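Local coordinates for protein polysialic acid O-acetyltransferase (Escherichia coli, PDB 3JQY) that transfers acetyl groups from acetyl-CoA to the sialic acid units of long capsular polysialic acid chains, working as a homotrimer, at residues I78-S92 with I98-T112. Residues are numbered along the deposited sequence; the frame is centred on the assembly and turned at random. Where two conformers were deposited one is given.
Sequences IFRGDNNYVRIHKNS and IVATKGSKVIIGRRT
Asn84 turns its amide into the bend that joins two strands of one coil and uses it to grip the next coil. With CG beside the backbone N (chi1 -60°), OD1 takes a nearly straight hydrogen bond from Ser104 N at 2.7 Å and a weak one from Gly103 N. On the other branch, ND2 donates to Arg80 O, meeting it from above the carbonyl plane at 3.1 Å; the same oxygen also receives Lys102 N. Next to this turn Ala100 CB touches both Asn84 CB and Val86 CG2, the latter at 3.9 Å, while Val86 packs alongside Val106 in the interior, CG2 against its CB.

Further along, on the outer face, chi1 of His89 (-77°) places the ring beside its own N and chi2 (71°) turns ND1 to Ile108 O, a bent hydrogen bond of 3.1 Å from above that carbonyl plane, second to the one from His89 N. His89 NE2 lies 3.2 Å above the guanidinium plane of Arg87, over its centre, and Arg87 is salt-bridged to Glu67.

These are successive coils of the left-handed beta-helix of hexapeptide-repeat transferases, joined by two parallel ladders offset by one residue across the turn that holds Asn84. Aliphatic rows run between the polar turns; the bonds of Asn84 OD1 and the His89 imidazole, which cross from coil to coil, probably help set the stacking alongside the backbone ladders.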
loop_
_atom_site.group_PDB
_atom_site.type_symbol
_atom_site.label_atom_id
_atom_site.label_comp_id
_atom_site.label_asym_id
_atom_site.label_seq_id
_atom_site.Cartn_x
_atom_site.Cartn_y
_atom_site.Cartn_z
ATOM N N ILE B 78 20.266 8.695 8.348
ATOM C CA ILE B 78 20.214 10.086 8.770
ATOM C C ILE B 78 20.172 10.160 10.284
ATOM O O ILE B 78 19.352 9.496 10.923
ATOM C CB ILE B 78 18.990 10.812 8.189
ATOM C CG1 ILE B 78 19.019 10.748 6.663
ATOM C CG2 ILE B 78 18.957 12.259 8.683
ATOM C CD1 ILE B 78 17.789 11.319 6.003
ATOM N N PHE B 79 21.066 10.961 10.854
ATOM C CA PHE B 79 21.102 11.186 12.298
ATOM C C PHE B 79 20.544 12.572 12.604
ATOM O O PHE B 79 21.088 13.576 12.138
ATOM C CB PHE B 79 22.540 11.092 12.823
ATOM C CG PHE B 79 23.094 9.699 12.827
ATOM C CD1 PHE B 79 23.871 9.244 11.772
ATOM C CD2 PHE B 79 22.828 8.840 13.879
ATOM C CE1 PHE B 79 24.382 7.958 11.770
ATOM C CE2 PHE B 79 23.342 7.547 13.887
ATOM C CZ PHE B 79 24.115 7.108 12.833
ATOM N N ARG B 80 19.457 12.624 13.365
ATOM C CA ARG B 80 18.866 13.903 13.776
ATOM C C ARG B 80 19.072 14.091 15.273
ATOM O O ARG B 80 18.664 13.259 16.078
ATOM C CB ARG B 80 17.374 13.953 13.430
ATOM C CG ARG B 80 17.065 13.738 11.952
ATOM C CD ARG B 80 15.637 14.164 11.640
ATOM N NE ARG B 80 15.140 13.610 10.381
ATOM C CZ ARG B 80 15.460 14.075 9.180
ATOM N NH1 ARG B 80 16.294 15.100 9.059
ATOM N NH2 ARG B 80 14.953 13.502 8.097
ATOM N N GLY B 81 19.718 15.182 15.658
ATOM C CA GLY B 81 19.991 15.383 17.062
ATOM C C GLY B 81 21.197 14.573 17.497
ATOM O O GLY B 81 22.005 14.154 16.664
ATOM N N ASP B 82 21.297 14.321 18.799
ATOM C CA ASP B 82 22.540 13.845 19.403
ATOM C C ASP B 82 22.435 12.456 20.018
ATOM O O ASP B 82 21.341 11.990 20.349
ATOM C CB ASP B 82 22.983 14.809 20.513
ATOM C CG ASP B 82 22.994 16.262 20.073
ATOM O OD1 ASP B 82 23.112 16.534 18.861
ATOM O OD2 ASP B 82 22.889 17.143 20.954
ATOM N N ASN B 83 23.590 11.816 20.183
ATOM C CA ASN B 83 23.701 10.590 20.956
ATOM C C ASN B 83 22.910 9.421 20.379
ATOM O O ASN B 83 22.469 8.540 21.123
ATOM C CB ASN B 83 23.281 10.844 22.407
ATOM C CG ASN B 83 24.085 11.956 23.056
ATOM O OD1 ASN B 83 25.313 11.960 22.996
ATOM N ND2 ASN B 83 23.395 12.906 23.678
ATOM N N ASN B 84 22.717 9.432 19.064
ATOM C CA ASN B 84 22.121 8.299 18.357
ATOM C C ASN B 84 23.169 7.244 18.033
ATOM O O ASN B 84 24.361 7.546 17.970
ATOM C CB ASN B 84 21.485 8.761 17.038
ATOM C CG ASN B 84 20.379 9.780 17.244
ATOM O OD1 ASN B 84 19.288 9.443 17.686
ATOM N ND2 ASN B 84 20.654 11.024 16.893
ATOM N N TYR B 85 22.715 6.013 17.799
ATOM C CA TYR B 85 23.605 4.869 17.590
ATOM C C TYR B 85 22.935 3.928 16.603
ATOM O O TYR B 85 21.788 3.532 16.800
ATOM C CB TYR B 85 23.819 4.146 18.922
ATOM C CG TYR B 85 24.676 2.895 18.882
ATOM C CD1 TYR B 85 26.061 2.969 18.974
ATOM C CD2 TYR B 85 24.092 1.635 18.785
ATOM C CE1 TYR B 85 26.844 1.821 18.959
ATOM C CE2 TYR B 85 24.866 0.484 18.770
ATOM C CZ TYR B 85 26.236 0.582 18.855
ATOM O OH TYR B 85 26.991 -0.569 18.835
ATOM N N VAL B 86 23.640 3.601 15.526
ATOM C CA VAL B 86 23.154 2.628 14.551
ATOM C C VAL B 86 24.263 1.605 14.313
ATOM O O VAL B 86 25.402 1.973 14.007
ATOM C CB VAL B 86 22.771 3.295 13.208
ATOM C CG1 VAL B 86 22.353 2.248 12.170
ATOM C CG2 VAL B 86 21.649 4.318 13.412
ATOM N N ARG B 87 23.934 0.325 14.471
ATOM C CA ARG B 87 24.912 -0.727 14.244
ATOM C C ARG B 87 24.327 -1.791 13.344
ATOM O O ARG B 87 23.260 -2.351 13.633
ATOM C CB ARG B 87 25.361 -1.373 15.555
ATOM C CG ARG B 87 26.371 -2.501 15.359
ATOM C CD ARG B 87 26.751 -3.151 16.699
ATOM N NE ARG B 87 27.710 -4.247 16.526
ATOM C CZ ARG B 87 28.182 -5.000 17.518
ATOM N NH1 ARG B 87 27.785 -4.785 18.766
ATOM N NH2 ARG B 87 29.050 -5.975 17.261
ATOM N N ILE B 88 25.029 -2.064 12.254
ATOM C CA ILE B 88 24.598 -3.076 11.306
ATOM C C ILE B 88 25.599 -4.226 11.326
ATOM O O ILE B 88 26.759 -4.056 10.962
ATOM C CB ILE B 88 24.463 -2.485 9.899
ATOM C CG1 ILE B 88 23.467 -1.319 9.914
ATOM C CG2 ILE B 88 24.032 -3.557 8.903
ATOM C CD1 ILE B 88 23.258 -0.659 8.571
ATOM N N HIS B 89 25.139 -5.392 11.765
ATOM C CA HIS B 89 26.027 -6.535 11.999
ATOM C C HIS B 89 26.445 -7.264 10.721
ATOM O O HIS B 89 25.786 -7.166 9.687
ATOM C CB HIS B 89 25.365 -7.538 12.946
ATOM C CG HIS B 89 25.380 -7.130 14.388
ATOM N ND1 HIS B 89 24.605 -6.104 14.882
ATOM C CD2 HIS B 89 26.050 -7.641 15.449
ATOM C CE1 HIS B 89 24.809 -5.988 16.183
ATOM N NE2 HIS B 89 25.682 -6.908 16.551
ATOM N N LYS B 90 27.535 -8.022 10.822
ATOM C CA LYS B 90 28.152 -8.677 9.668
ATOM C C LYS B 90 27.219 -9.568 8.858
ATOM O O LYS B 90 26.284 -10.174 9.393
ATOM C CB LYS B 90 29.369 -9.493 10.123
ATOM C CG LYS B 90 29.050 -10.485 11.225
ATOM C CD LYS B 90 30.157 -11.531 11.386
ATOM C CE LYS B 90 31.485 -10.901 11.776
ATOM N NZ LYS B 90 32.560 -11.930 11.945
ATOM N N ASN B 91 27.481 -9.616 7.554
ATOM C CA ASN B 91 26.822 -10.533 6.628
ATOM C C ASN B 91 25.346 -10.242 6.383
ATOM O O ASN B 91 24.629 -11.064 5.819
ATOM C CB ASN B 91 27.027 -11.977 7.071
ATOM C CG ASN B 91 28.463 -12.423 6.912
ATOM O OD1 ASN B 91 28.973 -12.503 5.797
ATOM N ND2 ASN B 91 29.127 -12.703 8.026
ATOM N N SER B 92 24.892 -9.072 6.801
ATOM C CA SER B 92 23.528 -8.644 6.528
ATOM C C SER B 92 23.462 -7.962 5.165
ATOM O O SER B 92 24.489 -7.612 4.583
ATOM C CB SER B 92 23.040 -7.687 7.617
ATOM O OG SER B 92 23.926 -6.588 7.752
ATOM N N ILE B 98 17.181 4.716 7.100
ATOM C CA ILE B 98 17.154 4.608 8.550
ATOM C C ILE B 98 17.331 5.994 9.149
ATOM O O ILE B 98 18.346 6.642 8.922
ATOM C CB ILE B 98 18.294 3.719 9.079
ATOM C CG1 ILE B 98 18.169 2.291 8.532
ATOM C CG2 ILE B 98 18.294 3.718 10.603
ATOM C CD1 ILE B 98 19.347 1.398 8.917
ATOM N N VAL B 99 16.344 6.449 9.910
ATOM C CA VAL B 99 16.445 7.747 10.567
ATOM C C VAL B 99 16.473 7.555 12.081
ATOM O O VAL B 99 15.511 7.052 12.667
ATOM C CB VAL B 99 15.295 8.688 10.144
ATOM C CG1 VAL B 99 15.453 10.069 10.785
ATOM C CG2 VAL B 99 15.247 8.796 8.619
ATOM N N ALA B 100 17.587 7.955 12.695
ATOM C CA ALA B 100 17.797 7.838 14.139
ATOM C C ALA B 100 17.728 9.226 14.752
ATOM O O ALA B 100 18.569 10.079 14.472
ATOM C CB ALA B 100 19.152 7.187 14.438
ATOM N N THR B 101 16.723 9.446 15.591
ATOM C CA THR B 101 16.354 10.799 15.996
ATOM C C THR B 101 16.397 10.974 17.503
ATOM O O THR B 101 15.808 10.190 18.251
ATOM C CB THR B 101 14.922 11.139 15.513
ATOM O OG1 THR B 101 14.872 11.119 14.082
ATOM C CG2 THR B 101 14.497 12.511 16.013
ATOM N N LYS B 102 17.098 11.988 17.940
ATOM C CA LYS B 102 17.104 12.376 19.323
ATOM C C LYS B 102 17.430 11.317 20.359
ATOM O O LYS B 102 16.760 11.166 21.355
ATOM C CB LYS B 102 15.803 13.032 19.673
ATOM C CG LYS B 102 15.628 14.340 19.013
ATOM C CD LYS B 102 14.212 14.818 19.108
ATOM C CE LYS B 102 14.143 16.185 18.756
ATOM N NZ LYS B 102 13.412 16.437 17.570
ATOM N N GLY B 103 18.510 10.628 20.104
ATOM C CA GLY B 103 19.004 9.648 21.052
ATOM C C GLY B 103 18.381 8.282 20.870
ATOM O O GLY B 103 18.046 7.614 21.847
ATOM N N SER B 104 18.224 7.863 19.617
ATOM C CA SER B 104 17.667 6.549 19.326
ATOM C C SER B 104 18.777 5.546 19.011
ATOM O O SER B 104 19.884 5.927 18.632
ATOM C CB SER B 104 16.699 6.636 18.143
ATOM O OG SER B 104 15.573 7.439 18.464
ATOM N N LYS B 105 18.463 4.263 19.174
ATOM C CA LYS B 105 19.362 3.176 18.803
ATOM C C LYS B 105 18.680 2.288 17.770
ATOM O O LYS B 105 17.541 1.878 17.951
ATOM C CB LYS B 105 19.729 2.335 20.025
ATOM C CG LYS B 105 20.463 3.084 21.117
ATOM C CD LYS B 105 20.924 2.112 22.204
ATOM C CE LYS B 105 21.118 2.810 23.541
ATOM N NZ LYS B 105 22.180 3.852 23.490
ATOM N N VAL B 106 19.373 2.001 16.678
ATOM C CA VAL B 106 18.831 1.104 15.665
ATOM C C VAL B 106 19.886 0.036 15.450
ATOM O O VAL B 106 21.029 0.350 15.144
ATOM C CB VAL B 106 18.525 1.834 14.350
ATOM C CG1 VAL B 106 18.034 0.851 13.287
ATOM C CG2 VAL B 106 17.474 2.929 14.585
ATOM N N ILE B 107 19.501 -1.218 15.646
ATOM C CA ILE B 107 20.427 -2.338 15.532
ATOM C C ILE B 107 19.859 -3.374 14.580
ATOM O O ILE B 107 18.691 -3.731 14.675
ATOM C CB ILE B 107 20.668 -3.028 16.895
ATOM C CG1 ILE B 107 21.027 -2.002 17.975
ATOM C CG2 ILE B 107 21.740 -4.111 16.766
ATOM C CD1 ILE B 107 22.214 -1.137 17.639
ATOM N N ILE B 108 20.693 -3.851 13.665
ATOM C CA ILE B 108 20.291 -4.880 12.719
ATOM C C ILE B 108 21.266 -6.051 12.823
ATOM O O ILE B 108 22.469 -5.880 12.652
ATOM C CB ILE B 108 20.274 -4.313 11.303
ATOM C CG1 ILE B 108 19.259 -3.158 11.227
ATOM C CG2 ILE B 108 19.950 -5.412 10.292
ATOM C CD1 ILE B 108 19.244 -2.432 9.906
ATOM N N GLY B 109 20.741 -7.233 13.126
ATOM C CA GLY B 109 21.564 -8.386 13.453
ATOM C C GLY B 109 22.243 -9.062 12.273
ATOM O O GLY B 109 22.077 -8.665 11.123
ATOM N N ARG B 110 23.000 -10.113 12.576
ATOM C CA ARG B 110 23.788 -10.834 11.581
ATOM C C ARG B 110 22.944 -11.625 10.591
ATOM O O ARG B 110 21.929 -12.219 10.962
ATOM C CB ARG B 110 24.744 -11.801 12.292
ATOM C CG ARG B 110 25.745 -11.113 13.187
ATOM C CD ARG B 110 26.771 -12.104 13.729
ATOM N NE ARG B 110 26.247 -12.883 14.844
ATOM C CZ ARG B 110 26.367 -12.532 16.122
ATOM N NH1 ARG B 110 26.995 -11.410 16.448
ATOM N NH2 ARG B 110 25.861 -13.304 17.075
ATOM N N ARG B 111 23.386 -11.640 9.334
ATOM C CA ARG B 111 22.775 -12.466 8.296
ATOM C C ARG B 111 21.311 -12.126 8.047
ATOM O O ARG B 111 20.548 -12.955 7.559
ATOM C CB ARG B 111 22.916 -13.956 8.637
ATOM C CG ARG B 111 24.365 -14.401 8.848
ATOM C CD ARG B 111 24.448 -15.824 9.387
ATOM N NE ARG B 111 23.698 -15.984 10.633
ATOM C CZ ARG B 111 24.205 -15.817 11.850
ATOM N NH1 ARG B 111 25.481 -15.480 12.014
ATOM N NH2 ARG B 111 23.431 -15.983 12.913
ATOM N N THR B 112 20.921 -10.904 8.375
ATOM C CA THR B 112 19.561 -10.463 8.114
ATOM C C THR B 112 19.502 -9.792 6.741
ATOM O O THR B 112 20.415 -9.058 6.365
ATOM C CB THR B 112 19.086 -9.505 9.223
ATOM O OG1 THR B 112 18.675 -10.277 10.363
ATOM C CG2 THR B 112 17.935 -8.628 8.744
HETATM O O HOH W 1 21.857 5.956 21.548
HETATM O O HOH W 2 27.797 -14.381 10.422
#